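Long-range contacts in proline dehydrogenase (Bradyrhizobium japonicum USDA 110, PDB 3HAZ), which is a bifunctional PutA flavoenzyme that probably oxidises proline to glutamate in two steps, using FAD in one domain and NAD in the other: residues A49-R53 with Q472-V478; R419-M423 with R459-N463; V833-V839 with G867-A871. All blocks are in the same frame, centred on the assembly; numbering follows the deposited sequence.

In the fold
From the N terminus, helix 33-50 ends in contact 1, whose partner lies more than 400 residues on, at the end of helix 469-473 and in the turn after it. The loop so closed takes in the whole barrel sheet, and contact 2 falls within it, joining strand 416-420 to helix 452-463 on the FAD side of the barrel. Contacts 1 and 2 have centres about 16 Å apart, and helices 452-463 and 469-473 are consecutive. Contact 3 follows in series in the aldehyde dehydrogenase part of the chain, where 833-839 and 867-871 close a small loop around helix 839-855 and strand 857-861. Its centre lies about 61 Å from that of contact 1, across the chain's centre.

Contact 1. Residues A49-R53 with Q472-V478; sequences AIRKR and QAADYRV. With SO4 (sulfate ion), chain I.
Helix 33-50 ends at I50, and R51 is the first residue to leave helical angles (phi/psi -90/10). Opposite it, helix 469-473 gives way to a loop in which D475 to V478 form a type I beta turn, with V478 N bonded to D475 O at 2.9 Å. The closest CA pair is R51 with A474, 6.9 Å apart. The R51 side chain, extended as m, t, t, brings the guanidinium into a ring of backbone carbonyls: NE donates to A473 O at 2.7 Å, NH2 to Q472 O at 3.2 Å, and V478 O accepts from both NH1 (2.6 Å) and NH2 (a very short 2.5 Å). R51 thus ties the end of N-terminal helix 33-50 to the C-terminal end of helix 469-473, which follows the barrel strands. Y476 covers one guanidinium face through CD1, while its OH makes a weak hydrogen bond to R51 O at 2.7 Å. I50 CG2 rests on A473 CB at 4.1 Å. Facing away, D475 forms an Asx turn, OD1 accepting from R477 N at 3.3 Å, and a salt bridge from OD2 to R477 NH1 (2.8 Å); R477 NH2 donates to O1 of a sulfate, probably from the crystallisation liquor, at 3.0 Å. Helix 480-483 packs on R51 and V478, I50 touches L427 of helix 425-434, and F67 of the second subunit meets the Y476 ring.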
loop_
_atom_site.group_PDB
_atom_site.type_symbol
_atom_site.label_atom_id
_atom_site.label_comp_id
_atom_site.label_asym_id
_atom_site.label_seq_id
_atom_site.Cartn_x
_atom_site.Cartn_y
_atom_site.Cartn_z
ATOM N N ALA A 49 -12.632 38.814 25.229
ATOM C CA ALA A 49 -11.906 39.470 26.304
ATOM C C ALA A 49 -10.568 38.772 26.538
ATOM O O ALA A 49 -9.543 39.423 26.722
ATOM C CB ALA A 49 -12.737 39.481 27.590
ATOM N N ILE A 50 -10.582 37.443 26.532
ATOM C CA ILE A 50 -9.359 36.686 26.749
ATOM C C ILE A 50 -8.332 37.025 25.677
ATOM O O ILE A 50 -7.139 37.133 25.955
ATOM C CB ILE A 50 -9.616 35.169 26.739
ATOM C CG1 ILE A 50 -10.360 34.738 28.004
ATOM C CG2 ILE A 50 -8.302 34.412 26.629
ATOM C CD1 ILE A 50 -10.808 33.282 27.967
ATOM N N ARG A 51 -8.800 37.189 24.444
ATOM C CA ARG A 51 -7.903 37.471 23.329
ATOM C C ARG A 51 -7.676 38.962 23.100
ATOM O O ARG A 51 -7.085 39.357 22.096
ATOM C CB ARG A 51 -8.395 36.783 22.055
ATOM C CG ARG A 51 -8.313 35.273 22.151
ATOM C CD ARG A 51 -8.643 34.610 20.846
ATOM N NE ARG A 51 -8.123 33.246 20.820
ATOM C CZ ARG A 51 -8.314 32.400 19.818
ATOM N NH1 ARG A 51 -9.016 32.782 18.756
ATOM N NH2 ARG A 51 -7.806 31.175 19.877
ATOM N N LYS A 52 -8.131 39.788 24.036
ATOM C CA LYS A 52 -7.839 41.211 23.965
ATOM C C LYS A 52 -6.325 41.401 24.011
ATOM O O LYS A 52 -5.720 41.823 23.026
ATOM C CB LYS A 52 -8.524 41.976 25.099
ATOM C CG LYS A 52 -8.529 43.492 24.913
ATOM C CD LYS A 52 -9.606 44.151 25.769
ATOM C CE LYS A 52 -9.859 45.600 25.355
ATOM N NZ LYS A 52 -8.848 46.553 25.907
ATOM N N ARG A 53 -5.731 41.067 25.157
ATOM C CA ARG A 53 -4.281 41.103 25.366
ATOM C C ARG A 53 -3.739 42.525 25.522
ATOM O O ARG A 53 -4.493 43.473 25.744
ATOM C CB ARG A 53 -3.540 40.380 24.235
ATOM C CG ARG A 53 -3.003 41.313 23.162
ATOM C CD ARG A 53 -2.876 40.614 21.821
ATOM N NE ARG A 53 -1.554 40.031 21.612
ATOM C CZ ARG A 53 -0.500 40.714 21.178
ATOM N NH1 ARG A 53 -0.609 42.011 20.921
ATOM N NH2 ARG A 53 0.667 40.106 21.004
ATOM N N GLN A 472 -5.035 26.858 24.072
ATOM C CA GLN A 472 -5.652 27.077 22.774
ATOM C C GLN A 472 -6.166 28.508 22.603
ATOM O O GLN A 472 -5.962 29.129 21.561
ATOM C CB GLN A 472 -6.781 26.075 22.555
ATOM C CG GLN A 472 -6.301 24.637 22.537
ATOM C CD GLN A 472 -7.406 23.656 22.223
ATOM O OE1 GLN A 472 -8.298 23.939 21.420
ATOM N NE2 GLN A 472 -7.353 22.488 22.853
ATOM N N ALA A 473 -6.828 29.030 23.627
ATOM C CA ALA A 473 -7.325 30.395 23.566
ATOM C C ALA A 473 -6.173 31.359 23.312
ATOM O O ALA A 473 -6.350 32.392 22.677
ATOM C CB ALA A 473 -8.053 30.754 24.844
ATOM N N ALA A 474 -4.989 31.007 23.801
ATOM C CA ALA A 474 -3.814 31.863 23.663
ATOM C C ALA A 474 -3.117 31.669 22.319
ATOM O O ALA A 474 -2.158 32.369 22.001
ATOM C CB ALA A 474 -2.841 31.608 24.800
ATOM N N ASP A 475 -3.599 30.708 21.538
ATOM C CA ASP A 475 -3.027 30.412 20.235
ATOM C C ASP A 475 -3.972 30.926 19.156
ATOM O O ASP A 475 -5.004 30.314 18.882
ATOM C CB ASP A 475 -2.805 28.903 20.087
ATOM C CG ASP A 475 -2.261 28.514 18.721
ATOM O OD1 ASP A 475 -1.811 29.417 17.975
ATOM O OD2 ASP A 475 -2.284 27.301 18.398
ATOM N N TYR A 476 -3.619 32.050 18.541
ATOM C CA TYR A 476 -4.531 32.716 17.609
ATOM C C TYR A 476 -4.787 31.945 16.313
ATOM O O TYR A 476 -5.594 32.362 15.485
ATOM C CB TYR A 476 -4.078 34.150 17.318
ATOM C CG TYR A 476 -4.298 35.097 18.478
ATOM C CD1 TYR A 476 -5.097 34.730 19.557
ATOM C CD2 TYR A 476 -3.735 36.364 18.483
ATOM C CE1 TYR A 476 -5.306 35.597 20.618
ATOM C CE2 TYR A 476 -3.946 37.240 19.536
ATOM C CZ TYR A 476 -4.730 36.851 20.600
ATOM O OH TYR A 476 -4.932 37.721 21.647
ATOM N N ARG A 477 -4.115 30.812 16.140
ATOM C CA ARG A 477 -4.425 29.941 15.016
ATOM C C ARG A 477 -5.766 29.271 15.250
ATOM O O ARG A 477 -6.434 28.858 14.303
ATOM C CB ARG A 477 -3.344 28.874 14.829
ATOM C CG ARG A 477 -2.050 29.381 14.212
ATOM C CD ARG A 477 -0.968 28.316 14.299
ATOM N NE ARG A 477 -0.729 27.918 15.683
ATOM C CZ ARG A 477 0.081 26.931 16.048
ATOM N NH1 ARG A 477 0.237 26.644 17.331
ATOM N NH2 ARG A 477 0.736 26.233 15.130
ATOM N N VAL A 478 -6.152 29.149 16.516
ATOM C CA VAL A 478 -7.409 28.495 16.860
ATOM C C VAL A 478 -8.544 29.504 16.822
ATOM O O VAL A 478 -8.566 30.438 17.621
ATOM C CB VAL A 478 -7.347 27.854 18.262
ATOM C CG1 VAL A 478 -8.680 27.207 18.607
ATOM C CG2 VAL A 478 -6.207 26.835 18.333
HETATM S S SO4 I . 3.206 24.246 17.248
HETATM O O1 SO4 I . 2.491 23.991 15.999
HETATM O O2 SO4 I . 4.244 23.231 17.417
HETATM O O3 SO4 I . 3.827 25.569 17.207
HETATM O O4 SO4 I . 2.276 24.187 18.374
#

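Contact 2. Residues R419-M423 with R459-N463. With FAD (flavin-adenine dinucleotide), chain C.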
loop_
_atom_site.group_PDB
_atom_site.type_symbol
_atom_site.label_atom_id
_atom_site.label_comp_id
_atom_site.label_asym_id
_atom_site.label_seq_id
_atom_site.Cartn_x
_atom_site.Cartn_y
_atom_site.Cartn_z
ATOM N N ARG A 419 -10.996 30.400 40.340
ATOM C CA ARG A 419 -9.863 30.428 39.440
ATOM C C ARG A 419 -8.575 30.539 40.241
ATOM O O ARG A 419 -8.587 30.932 41.408
ATOM C CB ARG A 419 -9.970 31.623 38.501
ATOM C CG ARG A 419 -9.719 32.968 39.188
ATOM C CD ARG A 419 -9.608 34.087 38.166
ATOM N NE ARG A 419 -9.103 35.320 38.753
ATOM C CZ ARG A 419 -7.868 35.781 38.583
ATOM N NH1 ARG A 419 -7.507 36.912 39.166
ATOM N NH2 ARG A 419 -6.995 35.112 37.832
ATOM N N LEU A 420 -7.463 30.218 39.593
ATOM C CA LEU A 420 -6.152 30.344 40.207
ATOM C C LEU A 420 -5.481 31.636 39.747
ATOM O O LEU A 420 -5.480 31.959 38.558
ATOM C CB LEU A 420 -5.284 29.140 39.837
ATOM C CG LEU A 420 -4.093 28.862 40.753
ATOM C CD1 LEU A 420 -4.568 28.576 42.173
ATOM C CD2 LEU A 420 -3.272 27.697 40.216
ATOM N N HIS A 421 -4.927 32.384 40.692
ATOM C CA HIS A 421 -4.203 33.602 40.358
ATOM C C HIS A 421 -3.260 33.321 39.181
ATOM O O HIS A 421 -2.562 32.311 39.161
ATOM C CB HIS A 421 -3.440 34.113 41.586
ATOM C CG HIS A 421 -3.109 35.572 41.533
ATOM N ND1 HIS A 421 -4.011 36.524 41.108
ATOM C CD2 HIS A 421 -1.980 36.244 41.861
ATOM C CE1 HIS A 421 -3.447 37.719 41.164
ATOM N NE2 HIS A 421 -2.215 37.576 41.618
ATOM N N GLY A 422 -3.269 34.194 38.180
ATOM C CA GLY A 422 -2.459 33.986 36.991
ATOM C C GLY A 422 -3.162 33.231 35.873
ATOM O O GLY A 422 -2.575 32.978 34.818
ATOM N N MET A 423 -4.419 32.860 36.098
ATOM C CA MET A 423 -5.234 32.237 35.053
ATOM C C MET A 423 -6.675 32.736 35.128
ATOM O O MET A 423 -7.146 33.116 36.197
ATOM C CB MET A 423 -5.227 30.714 35.186
ATOM C CG MET A 423 -3.840 30.076 35.214
ATOM S SD MET A 423 -3.935 28.273 35.323
ATOM C CE MET A 423 -4.569 27.876 33.696
ATOM N N ARG A 459 1.446 22.081 37.877
ATOM C CA ARG A 459 0.947 23.297 37.241
ATOM C C ARG A 459 1.344 23.404 35.768
ATOM O O ARG A 459 0.540 23.822 34.927
ATOM C CB ARG A 459 1.447 24.532 38.005
ATOM C CG ARG A 459 1.141 25.861 37.335
ATOM C CD ARG A 459 -0.269 26.334 37.646
ATOM N NE ARG A 459 -0.411 27.765 37.394
ATOM C CZ ARG A 459 -0.343 28.704 38.335
ATOM N NH1 ARG A 459 -0.148 28.368 39.604
ATOM N NH2 ARG A 459 -0.480 29.980 38.007
ATOM N N LEU A 460 2.586 23.041 35.463
ATOM C CA LEU A 460 3.129 23.200 34.116
ATOM C C LEU A 460 2.587 22.166 33.132
ATOM O O LEU A 460 2.500 22.431 31.934
ATOM C CB LEU A 460 4.657 23.135 34.139
ATOM C CG LEU A 460 5.378 24.293 34.828
ATOM C CD1 LEU A 460 6.878 24.075 34.787
ATOM C CD2 LEU A 460 5.013 25.604 34.167
ATOM N N LEU A 461 2.234 20.987 33.634
ATOM C CA LEU A 461 1.672 19.948 32.782
ATOM C C LEU A 461 0.412 20.458 32.095
ATOM O O LEU A 461 0.157 20.154 30.926
ATOM C CB LEU A 461 1.349 18.686 33.589
ATOM C CG LEU A 461 2.512 17.754 33.936
ATOM C CD1 LEU A 461 1.983 16.451 34.530
ATOM C CD2 LEU A 461 3.370 17.479 32.701
ATOM N N GLU A 462 -0.365 21.253 32.825
ATOM C CA GLU A 462 -1.671 21.688 32.347
ATOM C C GLU A 462 -1.595 22.934 31.458
ATOM O O GLU A 462 -2.334 23.051 30.478
ATOM C CB GLU A 462 -2.622 21.894 33.528
ATOM C CG GLU A 462 -4.090 21.788 33.168
ATOM C CD GLU A 462 -4.659 23.112 32.717
ATOM O OE1 GLU A 462 -4.810 24.012 33.572
ATOM O OE2 GLU A 462 -4.955 23.252 31.511
ATOM N N ASN A 463 -0.696 23.854 31.792
ATOM C CA ASN A 463 -0.489 25.041 30.966
ATOM C C ASN A 463 0.217 24.719 29.651
ATOM O O ASN A 463 0.109 25.469 28.678
ATOM C CB ASN A 463 0.288 26.111 31.739
ATOM C CG ASN A 463 -0.615 26.991 32.586
ATOM O OD1 ASN A 463 -1.264 27.908 32.078
ATOM N ND2 ASN A 463 -0.650 26.723 33.887
HETATM P PA FAD C . -9.897 22.666 30.396
HETATM O O1A FAD C . -8.755 23.023 29.283
HETATM O O2A FAD C . -11.255 22.891 29.901
HETATM O O5B FAD C . -9.757 21.096 30.796
HETATM C C5B FAD C . -8.497 20.628 31.183
HETATM C C4B FAD C . -8.632 19.230 31.801
HETATM O O4B FAD C . -9.588 18.215 31.173
HETATM C C3B FAD C . -7.713 18.569 32.635
HETATM O O3B FAD C . -7.112 19.294 33.694
HETATM C C2B FAD C . -8.335 17.215 32.863
HETATM O O2B FAD C . -8.978 17.003 34.107
HETATM C C1B FAD C . -9.168 16.957 31.659
HETATM N N9A FAD C . -8.560 16.248 30.547
HETATM C C8A FAD C . -7.499 16.651 29.742
HETATM N N7A FAD C . -7.307 15.683 28.794
HETATM C C5A FAD C . -8.269 14.670 29.017
HETATM C C6A FAD C . -8.555 13.371 28.315
HETATM N N6A FAD C . -7.756 12.953 27.170
HETATM N N1A FAD C . -9.537 12.596 28.726
HETATM C C2A FAD C . -10.333 12.980 29.823
HETATM N N3A FAD C . -10.057 14.227 30.498
HETATM C C4A FAD C . -9.034 15.033 30.067
HETATM N N1 FAD C . -7.997 19.291 40.490
HETATM C C2 FAD C . -7.907 18.191 41.308
HETATM O O2 FAD C . -7.669 16.951 40.756
HETATM N N3 FAD C . -8.016 18.347 42.731
HETATM C C4 FAD C . -8.211 19.586 43.275
HETATM O O4 FAD C . -8.384 19.729 44.658
HETATM C C4X FAD C . -8.311 20.738 42.422
HETATM N N5 FAD C . -8.534 22.099 43.001
HETATM C C5X FAD C . -8.622 23.223 42.144
HETATM C C6 FAD C . -8.833 24.561 42.717
HETATM C C7 FAD C . -8.927 25.680 41.859
HETATM C C7M FAD C . -9.122 27.061 42.464
HETATM C C8 FAD C . -8.820 25.510 40.391
HETATM C C8M FAD C . -8.913 26.710 39.434
HETATM C C9 FAD C . -8.619 24.229 39.847
HETATM C C9A FAD C . -8.511 23.058 40.735
HETATM N N10 FAD C . -8.300 21.720 40.176
HETATM C C10 FAD C . -8.209 20.579 41.058
HETATM C "C1'" FAD C . -8.350 21.456 38.702
HETATM C "C2'" FAD C . -6.994 21.497 37.952
HETATM O "O2'" FAD C . -6.008 22.134 38.758
HETATM C "C3'" FAD C . -7.194 22.185 36.592
HETATM O "O3'" FAD C . -7.270 23.595 36.767
HETATM C "C4'" FAD C . -8.486 21.696 35.844
HETATM O "O4'" FAD C . -8.703 20.329 35.777
HETATM C "C5'" FAD C . -8.645 22.374 34.456
HETATM O "O5'" FAD C . -9.992 22.406 34.009
HETATM P P FAD C . -10.447 23.671 33.038
HETATM O O1P FAD C . -12.087 23.582 32.745
HETATM O O2P FAD C . -10.066 24.940 33.670
HETATM O O3P FAD C . -9.530 23.576 31.690
HETATM O O HOH W 1 -0.782 31.076 40.472
#
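A water bridges the two segments, donating to H421 O at 2.5 Å and accepting from R459 NH2 at 2.7 Å, while R459 NE is buried without a polar partner. Apolar groups also border the guanidinium: L420 CD2 lies over one of its faces, 3.3 Å from NH1, and M423 SD approaches NE to 4.1 Å. M423 then reaches further along the helix, its CE coming within 3.7 Å of N463 OD1 and 3.9 Å of E462 OE1, so that R459, E462 and N463, all on one side of helix 452-463, line one side of the M423 side chain.

What presents L420 and M423 to this helix is the type II turn from L420 to M423 that ends strand 416-420. M423 N bonds to L420 O at 2.8 Å, and R419 reinforces the bend by donating from NH2 to M423 O at 2.6 Å. G422 has phi/psi of 91/0, angles at which a CB would jam against the preceding carbonyl; it would also stand only 3.4 Å from R459 NH2.

The FAD lies close by: the flavin methyl C8M is 3.8 Å from both L420 N and R419 CA, and E462 CG is 4.0 Å from O3B of the adenosine ribose; H397, an FAD-binding residue, packs on M423 and bonds to the L420 backbone. A strand's C-terminal end and the turn after it, covered by a later helix and bordering the cofactor, fit the TIM-barrel plan of the proline dehydrogenase domain, whose active sites form at this end of the strands.

Contact 3. Residues V833-V839 with G867-A871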
loop_
_atom_site.group_PDB
_atom_site.type_symbol
_atom_site.label_atom_id
_atom_site.label_comp_id
_atom_site.label_asym_id
_atom_site.label_seq_id
_atom_site.Cartn_x
_atom_site.Cartn_y
_atom_site.Cartn_z
ATOM N N VAL A 833 7.186 -3.932 55.414
ATOM C CA VAL A 833 8.410 -4.711 55.408
ATOM C C VAL A 833 8.222 -6.002 56.182
ATOM O O VAL A 833 8.019 -5.981 57.396
ATOM C CB VAL A 833 9.572 -3.932 56.035
ATOM C CG1 VAL A 833 10.836 -4.787 56.032
ATOM C CG2 VAL A 833 9.796 -2.615 55.296
ATOM N N GLY A 834 8.280 -7.124 55.475
ATOM C CA GLY A 834 8.137 -8.423 56.101
ATOM C C GLY A 834 9.468 -8.939 56.613
ATOM O O GLY A 834 10.468 -8.215 56.596
ATOM N N PRO A 835 9.494 -10.201 57.070
ATOM C CA PRO A 835 10.720 -10.754 57.651
ATOM C C PRO A 835 11.724 -11.110 56.572
ATOM O O PRO A 835 11.342 -11.297 55.421
ATOM C CB PRO A 835 10.237 -12.025 58.350
ATOM C CG PRO A 835 8.999 -12.421 57.624
ATOM C CD PRO A 835 8.389 -11.175 57.039
ATOM N N VAL A 836 12.996 -11.198 56.937
ATOM C CA VAL A 836 13.979 -11.758 56.024
ATOM C C VAL A 836 13.805 -13.282 55.994
ATOM O O VAL A 836 13.127 -13.853 56.850
ATOM C CB VAL A 836 15.410 -11.343 56.393
ATOM C CG1 VAL A 836 15.550 -9.833 56.276
ATOM C CG2 VAL A 836 15.754 -11.802 57.798
ATOM N N ILE A 837 14.405 -13.934 55.004
ATOM C CA ILE A 837 14.066 -15.319 54.682
ATOM C C ILE A 837 14.355 -16.348 55.794
ATOM O O ILE A 837 13.530 -17.220 56.052
ATOM C CB ILE A 837 14.711 -15.762 53.341
ATOM C CG1 ILE A 837 14.156 -17.122 52.892
ATOM C CG2 ILE A 837 16.229 -15.782 53.456
ATOM C CD1 ILE A 837 12.639 -17.155 52.752
ATOM N N ASP A 838 15.507 -16.243 56.452
ATOM C CA ASP A 838 15.856 -17.189 57.512
ATOM C C ASP A 838 16.819 -16.628 58.558
ATOM O O ASP A 838 17.351 -15.523 58.415
ATOM C CB ASP A 838 16.426 -18.492 56.925
ATOM C CG ASP A 838 17.674 -18.263 56.087
ATOM O OD1 ASP A 838 18.319 -17.203 56.234
ATOM O OD2 ASP A 838 18.012 -19.152 55.277
ATOM N N VAL A 839 17.038 -17.416 59.607
ATOM C CA VAL A 839 17.930 -17.042 60.698
ATOM C C VAL A 839 19.330 -16.702 60.199
ATOM O O VAL A 839 19.973 -15.783 60.702
ATOM C CB VAL A 839 18.003 -18.164 61.757
ATOM C CG1 VAL A 839 19.393 -18.249 62.370
ATOM C CG2 VAL A 839 16.942 -17.948 62.822
ATOM N N GLY A 867 11.835 -11.818 66.236
ATOM C CA GLY A 867 11.768 -12.809 65.176
ATOM C C GLY A 867 12.734 -12.519 64.045
ATOM O O GLY A 867 13.643 -11.696 64.193
ATOM N N CYS A 868 12.531 -13.189 62.912
ATOM C CA CYS A 868 13.409 -13.033 61.753
ATOM C C CYS A 868 13.181 -11.707 61.038
ATOM O O CYS A 868 12.924 -11.683 59.834
ATOM C CB CYS A 868 13.223 -14.192 60.761
ATOM S SG CYS A 868 14.402 -15.552 60.945
ATOM N N PHE A 869 13.272 -10.608 61.779
ATOM C CA PHE A 869 13.089 -9.288 61.198
ATOM C C PHE A 869 14.367 -8.467 61.260
ATOM O O PHE A 869 15.107 -8.516 62.247
ATOM C CB PHE A 869 11.966 -8.539 61.915
ATOM C CG PHE A 869 10.606 -9.121 61.686
ATOM C CD1 PHE A 869 10.104 -10.098 62.533
ATOM C CD2 PHE A 869 9.828 -8.694 60.627
ATOM C CE1 PHE A 869 8.849 -10.637 62.323
ATOM C CE2 PHE A 869 8.573 -9.227 60.410
ATOM C CZ PHE A 869 8.081 -10.200 61.258
ATOM N N VAL A 870 14.618 -7.717 60.192
ATOM C CA VAL A 870 15.644 -6.681 60.194
ATOM C C VAL A 870 15.041 -5.379 59.662
ATOM O O VAL A 870 14.517 -5.342 58.555
ATOM C CB VAL A 870 16.855 -7.078 59.337
ATOM C CG1 VAL A 870 17.885 -5.963 59.339
ATOM C CG2 VAL A 870 17.467 -8.370 59.858
ATOM N N ALA A 871 15.102 -4.319 60.461
ATOM C CA ALA A 871 14.517 -3.036 60.085
ATOM C C ALA A 871 15.415 -2.264 59.119
ATOM O O ALA A 871 16.610 -2.535 59.020
ATOM C CB ALA A 871 14.225 -2.194 61.339
HETATM O O HOH W 2 12.803 -7.743 57.982
#
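P835 lies against the face of the F869 ring, its CB 4.0 Å from the ring centroid and 17° off the normal, a CH-pi contact at the apolar centre of two irregular segments in the aldehyde dehydrogenase domain. The contact joins the N-terminal end of helix 839-855 to the loop leading into strand 873-876 of a mixed sheet. The segments run in opposite directions, closest at the P835 and F869 CA atoms (4.5 Å), and C868 is the centre of an inverse gamma turn that brings its carbonyl and its sulfur to segment 833-839. On one flank V836 CG1 meets V870 CG2 at 4.3 Å, and both valines also pack on K842 of helix 839-855. On another, C868 SG sits 4.0 Å from V839 CG2 and 3.5 Å from V839 N, against the start of that helix. D838 is its N-cap residue, OD1 accepting from A841 N; I837, next to it, touches the NAD-binding W659. At the polar edge V836 N donates to C868 O at 2.9 Å, the direct hydrogen bond between the segments. Further along, a single water finishes the link, donating to G834 O at 2.8 Å and accepting from V870 N at 2.9 Å.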